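Local coordinates for protein rusticyanin (Thiobacillus ferrooxidans, PDB 2CAK) that carries electrons from cytochrome c552 to the A-type oxidase in the periplasmic iron respiratory chain, using a single bound copper ion, at residues G83-I88 with Y135-P140. Sequence-based numbering, arbitrary orientation.
Sequences GHSFDI and YVCQIP. With CU1 (copper (I) ion), chain B.
Tyr-135 lays its CB over one face of the Phe-86 ring, 4.1 Å from the ring centroid. The two rings run nearly parallel, their planes at 16°, but are offset so that little of one lies over the other; the rim atom CE1 of Phe-86 meets CD2 of Tyr-135 at 3.6 Å. At the other end of the contact, His-84 ND1 and Cys-137 SG bind the same copper ion, at 2.1 and 2.2 Å, with SG lying in the plane of the imidazole at its edge. His-142 and Met-147 complete this type 1 (blue copper) site. With SG anti to its own backbone N (chi1 178°), the Cys-137 sulfur also accepts two nearly straight N-H...S hydrogen bonds, from the backbone N of Ser-85 at 3.5 Å and, within its own loop, from the backbone N of Ile-139. Such bonds hold the thiolate in place and would probably draw some charge from it. CD1 of Ile-139 packs against the backbone of Gly-83 and His-84. Ser-85 OG takes the N-H of Gln-138 at 3.0 Å, which ties 135-140 to 83-88, and donates within its own segment to Asp-87 OD2 at 2.7 Å, nearly in line with the C-O bond, which fixes the hydroxyl. An alanine in place of Ser-85 would probably leave the Gln-138 N-H and the buried Asp-87 carboxylate without this mate, and the ligand loop less firmly tied. Asp-87 and Val-136 form an antiparallel hydrogen-bonded pair, N to O in both directions, followed by the non-hydrogen-bonded pair Ile-88 and Tyr-135. Within the cupredoxin beta-sandwich, strand 87-89 lies between 131-136 and 106-107, while Phe-86 reaches across to Val-73 of strand 70-77, Ala-41 of strand 36-43 and Phe-124 of strand 119-126 in the facing sheet.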
loop_
_atom_site.group_PDB
_atom_site.type_symbol
_atom_site.label_atom_id
_atom_site.label_comp_id
_atom_site.label_asym_id
_atom_site.label_seq_id
_atom_site.Cartn_x
_atom_site.Cartn_y
_atom_site.Cartn_z
ATOM N N GLY A 83 11.208 -3.054 7.575
ATOM C CA GLY A 83 11.177 -2.113 6.476
ATOM C C GLY A 83 10.366 -2.489 5.268
ATOM O O GLY A 83 10.872 -2.653 4.136
ATOM N N HIS A 84 9.075 -2.611 5.409
ATOM C CA HIS A 84 8.152 -3.110 4.398
ATOM C C HIS A 84 8.142 -2.229 3.170
ATOM O O HIS A 84 8.413 -1.025 3.223
ATOM C CB HIS A 84 6.743 -3.102 5.018
ATOM C CG HIS A 84 6.543 -3.949 6.222
ATOM N ND1 HIS A 84 6.395 -5.321 6.216
ATOM C CD2 HIS A 84 6.407 -3.547 7.516
ATOM C CE1 HIS A 84 6.185 -5.695 7.463
ATOM N NE2 HIS A 84 6.199 -4.645 8.306
ATOM N N SER A 85 7.762 -2.826 2.054
ATOM C CA SER A 85 7.584 -2.079 0.807
ATOM C C SER A 85 6.130 -2.153 0.348
ATOM O O SER A 85 5.331 -2.931 0.873
ATOM C CB SER A 85 8.486 -2.598 -0.323
ATOM O OG SER A 85 8.095 -3.874 -0.797
ATOM N N PHE A 86 5.761 -1.361 -0.637
ATOM C CA PHE A 86 4.444 -1.350 -1.265
ATOM C C PHE A 86 4.672 -1.314 -2.781
ATOM O O PHE A 86 5.067 -0.283 -3.324
ATOM C CB PHE A 86 3.630 -0.142 -0.797
ATOM C CG PHE A 86 2.204 -0.090 -1.307
ATOM C CD1 PHE A 86 1.151 -0.503 -0.485
ATOM C CD2 PHE A 86 1.862 0.347 -2.554
ATOM C CE1 PHE A 86 -0.144 -0.477 -0.932
ATOM C CE2 PHE A 86 0.555 0.341 -2.968
ATOM C CZ PHE A 86 -0.482 -0.041 -2.192
ATOM N N ASP A 87 4.441 -2.422 -3.448
ATOM C CA ASP A 87 4.740 -2.556 -4.867
ATOM C C ASP A 87 3.527 -3.118 -5.607
ATOM O O ASP A 87 2.908 -4.098 -5.151
ATOM C CB ASP A 87 5.942 -3.497 -5.073
ATOM C CG ASP A 87 7.174 -2.871 -4.447
ATOM O OD1 ASP A 87 7.589 -1.790 -4.932
ATOM O OD2 ASP A 87 7.681 -3.388 -3.465
ATOM N N ILE A 88 3.223 -2.555 -6.774
ATOM C CA ILE A 88 2.071 -2.998 -7.580
ATOM C C ILE A 88 2.571 -3.830 -8.754
ATOM O O ILE A 88 3.479 -3.412 -9.493
ATOM C CB ILE A 88 1.249 -1.787 -8.032
ATOM C CG1 ILE A 88 0.767 -0.940 -6.848
ATOM C CG2 ILE A 88 0.095 -2.222 -8.910
ATOM C CD1 ILE A 88 0.199 0.427 -7.223
ATOM N N TYR A 135 -1.160 -5.423 -4.859
ATOM C CA TYR A 135 -0.152 -4.695 -4.090
ATOM C C TYR A 135 0.465 -5.697 -3.099
ATOM O O TYR A 135 -0.259 -6.452 -2.463
ATOM C CB TYR A 135 -0.710 -3.448 -3.392
ATOM C CG TYR A 135 -1.893 -3.601 -2.458
ATOM C CD1 TYR A 135 -3.207 -3.638 -2.913
ATOM C CD2 TYR A 135 -1.707 -3.716 -1.096
ATOM C CE1 TYR A 135 -4.280 -3.788 -2.060
ATOM C CE2 TYR A 135 -2.776 -3.838 -0.231
ATOM C CZ TYR A 135 -4.048 -3.876 -0.712
ATOM O OH TYR A 135 -5.102 -4.026 0.180
ATOM N N VAL A 136 1.809 -5.692 -3.032
ATOM C CA VAL A 136 2.569 -6.686 -2.308
ATOM C C VAL A 136 3.700 -6.026 -1.558
ATOM O O VAL A 136 4.195 -4.971 -1.968
ATOM C CB VAL A 136 3.098 -7.825 -3.221
ATOM C CG1 VAL A 136 2.037 -8.387 -4.136
ATOM C CG2 VAL A 136 4.297 -7.383 -4.055
ATOM N N CYS A 137 4.184 -6.657 -0.515
ATOM C CA CYS A 137 5.440 -6.356 0.129
ATOM C C CYS A 137 6.522 -7.343 -0.387
ATOM O O CYS A 137 6.213 -8.537 -0.543
ATOM C CB CYS A 137 5.344 -6.474 1.635
ATOM S SG CYS A 137 6.914 -6.174 2.520
ATOM N N GLN A 138 7.729 -6.808 -0.621
ATOM C CA GLN A 138 8.824 -7.638 -1.128
ATOM C C GLN A 138 9.723 -8.247 -0.061
ATOM O O GLN A 138 10.639 -9.002 -0.430
ATOM C CB GLN A 138 9.705 -6.841 -2.118
ATOM C CG GLN A 138 8.990 -6.554 -3.417
ATOM C CD GLN A 138 10.036 -6.070 -4.430
ATOM O OE1 GLN A 138 10.460 -4.928 -4.610
ATOM N NE2 GLN A 138 10.533 -7.117 -5.046
ATOM N N ILE A 139 9.523 -7.951 1.221
ATOM C CA ILE A 139 10.375 -8.591 2.218
ATOM C C ILE A 139 10.208 -10.081 2.116
ATOM O O ILE A 139 9.042 -10.530 2.095
ATOM C CB ILE A 139 10.091 -8.131 3.646
ATOM C CG1 ILE A 139 10.479 -6.664 3.870
ATOM C CG2 ILE A 139 10.849 -9.004 4.657
ATOM C CD1 ILE A 139 10.202 -6.132 5.291
ATOM N N PRO A 140 11.267 -10.869 2.013
ATOM C CA PRO A 140 11.064 -12.345 1.876
ATOM C C PRO A 140 10.149 -12.940 2.913
ATOM O O PRO A 140 10.257 -12.693 4.111
ATOM C CB PRO A 140 12.514 -12.875 2.010
ATOM C CG PRO A 140 13.329 -11.771 1.354
ATOM C CD PRO A 140 12.673 -10.499 1.888
HETATM CU CU CU1 B . 6.491 -6.665 4.658
#